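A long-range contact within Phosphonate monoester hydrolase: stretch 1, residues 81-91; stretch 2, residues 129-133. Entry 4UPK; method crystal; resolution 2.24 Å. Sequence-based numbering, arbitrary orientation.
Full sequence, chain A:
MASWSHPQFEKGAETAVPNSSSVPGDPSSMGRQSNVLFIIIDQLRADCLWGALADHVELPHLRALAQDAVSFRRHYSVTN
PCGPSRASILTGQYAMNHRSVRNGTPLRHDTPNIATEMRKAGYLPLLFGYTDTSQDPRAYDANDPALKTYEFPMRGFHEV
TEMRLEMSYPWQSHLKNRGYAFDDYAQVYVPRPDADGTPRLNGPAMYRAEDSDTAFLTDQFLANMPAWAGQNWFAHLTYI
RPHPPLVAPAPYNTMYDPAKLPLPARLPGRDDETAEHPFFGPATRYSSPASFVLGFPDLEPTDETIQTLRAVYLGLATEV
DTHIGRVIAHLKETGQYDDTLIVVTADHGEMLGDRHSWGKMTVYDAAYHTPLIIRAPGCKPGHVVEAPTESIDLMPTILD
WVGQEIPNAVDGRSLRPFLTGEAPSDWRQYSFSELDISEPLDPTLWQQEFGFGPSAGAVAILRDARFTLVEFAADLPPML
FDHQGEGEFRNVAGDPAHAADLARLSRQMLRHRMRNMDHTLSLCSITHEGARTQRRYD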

# COMPACT_ATOMS: atom_id res chain seq x y z
N PRO A 81 15.43 -8.50 25.13
CA PRO A 81 14.84 -7.76 26.25
C PRO A 81 13.45 -7.17 25.97
O PRO A 81 12.67 -7.78 25.25
N CYS A 82 13.14 -6.02 26.59
CA CYS A 82 11.87 -5.30 26.52
C CYS A 82 11.22 -5.23 25.15
O CYS A 82 10.07 -5.65 25.03
N GLY A 83 11.94 -4.70 24.15
CA GLY A 83 11.48 -4.56 22.78
C GLY A 83 11.07 -5.90 22.19
O GLY A 83 9.87 -6.14 21.99
N PRO A 84 12.02 -6.85 22.02
CA PRO A 84 11.64 -8.19 21.53
C PRO A 84 10.53 -8.88 22.34
O PRO A 84 9.60 -9.47 21.77
N SER A 85 10.63 -8.79 23.68
CA SER A 85 9.66 -9.38 24.59
C SER A 85 8.28 -8.73 24.52
O SER A 85 7.29 -9.43 24.70
N ARG A 86 8.20 -7.43 24.22
CA ARG A 86 6.95 -6.69 23.98
C ARG A 86 6.38 -7.03 22.59
O ARG A 86 5.18 -7.25 22.47
N ALA A 87 7.27 -7.15 21.56
CA ALA A 87 6.87 -7.55 20.21
C ALA A 87 6.21 -8.96 20.18
O ALA A 87 5.19 -9.16 19.54
N SER A 88 6.70 -9.89 20.98
CA SER A 88 6.16 -11.25 21.12
C SER A 88 4.81 -11.29 21.81
O SER A 88 3.94 -12.03 21.38
N ILE A 89 4.65 -10.54 22.91
CA ILE A 89 3.41 -10.43 23.69
C ILE A 89 2.29 -9.79 22.85
O ILE A 89 1.16 -10.30 22.82
N LEU A 90 2.63 -8.67 22.18
CA LEU A 90 1.67 -7.93 21.37
C LEU A 90 1.34 -8.54 20.01
O LEU A 90 0.29 -8.22 19.47
N THR A 91 2.21 -9.42 19.47
CA THR A 91 1.97 -10.09 18.17
C THR A 91 1.58 -11.56 18.32
O THR A 91 1.04 -12.13 17.37
N GLY A 129 0.77 4.40 28.68
CA GLY A 129 2.17 4.03 28.80
C GLY A 129 2.97 3.95 27.52
O GLY A 129 3.18 4.97 26.87
N TYR A 130 3.50 2.76 27.20
CA TYR A 130 4.40 2.48 26.06
C TYR A 130 4.24 1.06 25.51
O TYR A 130 3.76 0.19 26.23
N THR A 131 4.72 0.82 24.27
CA THR A 131 4.73 -0.51 23.60
C THR A 131 6.16 -0.90 23.21
O THR A 131 6.43 -2.07 22.97
N ASP A 132 7.09 0.09 23.18
CA ASP A 132 8.50 -0.08 22.80
C ASP A 132 8.67 -0.77 21.46
O ASP A 132 9.45 -1.73 21.32
N THR A 133 7.92 -0.26 20.46
CA THR A 133 7.89 -0.80 19.10
C THR A 133 8.81 -0.04 18.14
O THR A 133 8.67 1.18 17.97

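Stretch 2 runs as an irregular segment past the helix of residues 82-91, and no direct hydrogen bond joins the two. Gly129 makes no contact; its backbone angles by themselves call for glycine.

Tyr130 starts sideways, with chi1 p, but the end of its side chain comes nearer the helix. Its CE2 lies 3.4 Å from NH1 of Arg86, with the ring and guanidinium oblique to each other. Arg86 points toward stretch 2, with chi1 t and then p and p, a folded course that brings the guanidinium beside the ring. A water links the same pair: it accepts from Arg86 NH1 at 3.0 Å and donates to Tyr130 O at 3.1 Å.

Thr131 is also sideways, chi1 p. Its CG2 meets CD1 of Leu90 at 3.8 Å, an apolar contact; Leu90 points toward it with chi1 m and chi2 t. Thr131 OG1 and Thr133 OG1 are hydrogen-bonded at 3.0 Å, within stretch 2.

Asp132 points toward the helix, chi1 m. Its OD2 is 4.2 Å from CB of Cys82, whose chi1 of 17° lies between wells. Gly83 has no side chain, and its CA sits 3.8 Å from Asp132 O. A second water bridges the backbones, donating to Gly83 O and to Asp132 O, both at 2.7 Å.

Thr133 is sideways, chi1 m, and does not touch the helix.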

# COMPACT_ATOMS: atom_id res chain seq x y z
CB PRO A 81 15.93 -6.75 26.63
CG PRO A 81 16.85 -6.65 25.42
CD PRO A 81 16.34 -7.63 24.37
CB CYS A 82 12.01 -3.92 27.16
SG CYS A 82 13.73 -3.39 27.35
CB PRO A 84 12.96 -8.98 21.63
CG PRO A 84 14.02 -7.94 21.50
CD PRO A 84 13.48 -6.72 22.20
CB SER A 85 10.20 -9.40 26.00
OG SER A 85 9.39 -10.25 26.79
CB ARG A 86 7.18 -5.17 24.12
CG ARG A 86 5.97 -4.37 24.58
CD ARG A 86 5.33 -4.90 25.84
NE ARG A 86 6.22 -4.83 27.00
CZ ARG A 86 6.15 -3.91 27.95
NH1 ARG A 86 5.25 -2.94 27.87
NH2 ARG A 86 6.96 -3.96 28.99
CB ALA A 87 8.06 -7.46 19.26
CB SER A 88 7.15 -12.13 21.89
OG SER A 88 8.19 -12.61 21.05
CB ILE A 89 3.68 -9.66 25.02
CG1 ILE A 89 4.49 -10.56 25.98
CG2 ILE A 89 2.39 -9.14 25.69
CD1 ILE A 89 5.21 -9.83 27.23
CB LEU A 90 2.04 -6.45 21.25
CG LEU A 90 2.18 -5.64 22.54
CD1 LEU A 90 2.80 -4.28 22.28
CD2 LEU A 90 0.87 -5.54 23.31
CB THR A 91 3.17 -9.99 17.20
OG1 THR A 91 4.28 -10.74 17.72
CG2 THR A 91 3.56 -8.55 16.86
CB TYR A 130 5.87 2.66 26.51
CG TYR A 130 6.24 1.78 27.69
CD1 TYR A 130 5.92 2.15 28.99
CD2 TYR A 130 6.90 0.56 27.50
CE1 TYR A 130 6.27 1.36 30.08
CE2 TYR A 130 7.21 -0.26 28.57
CZ TYR A 130 6.88 0.14 29.87
OH TYR A 130 7.15 -0.64 30.96
CB THR A 131 3.80 -0.58 22.36
OG1 THR A 131 4.13 0.46 21.46
CG2 THR A 131 2.33 -0.51 22.72
CB ASP A 132 9.33 -0.76 23.93
CG ASP A 132 9.61 0.13 25.12
OD1 ASP A 132 9.45 1.37 24.99
OD2 ASP A 132 10.04 -0.39 26.16
CB THR A 133 6.45 -0.93 18.58
OG1 THR A 133 5.59 -1.39 19.62
CG2 THR A 133 6.35 -1.88 17.37
O HOH W 1 8.82 -4.20 20.48
O HOH W 2 2.92 -2.77 26.00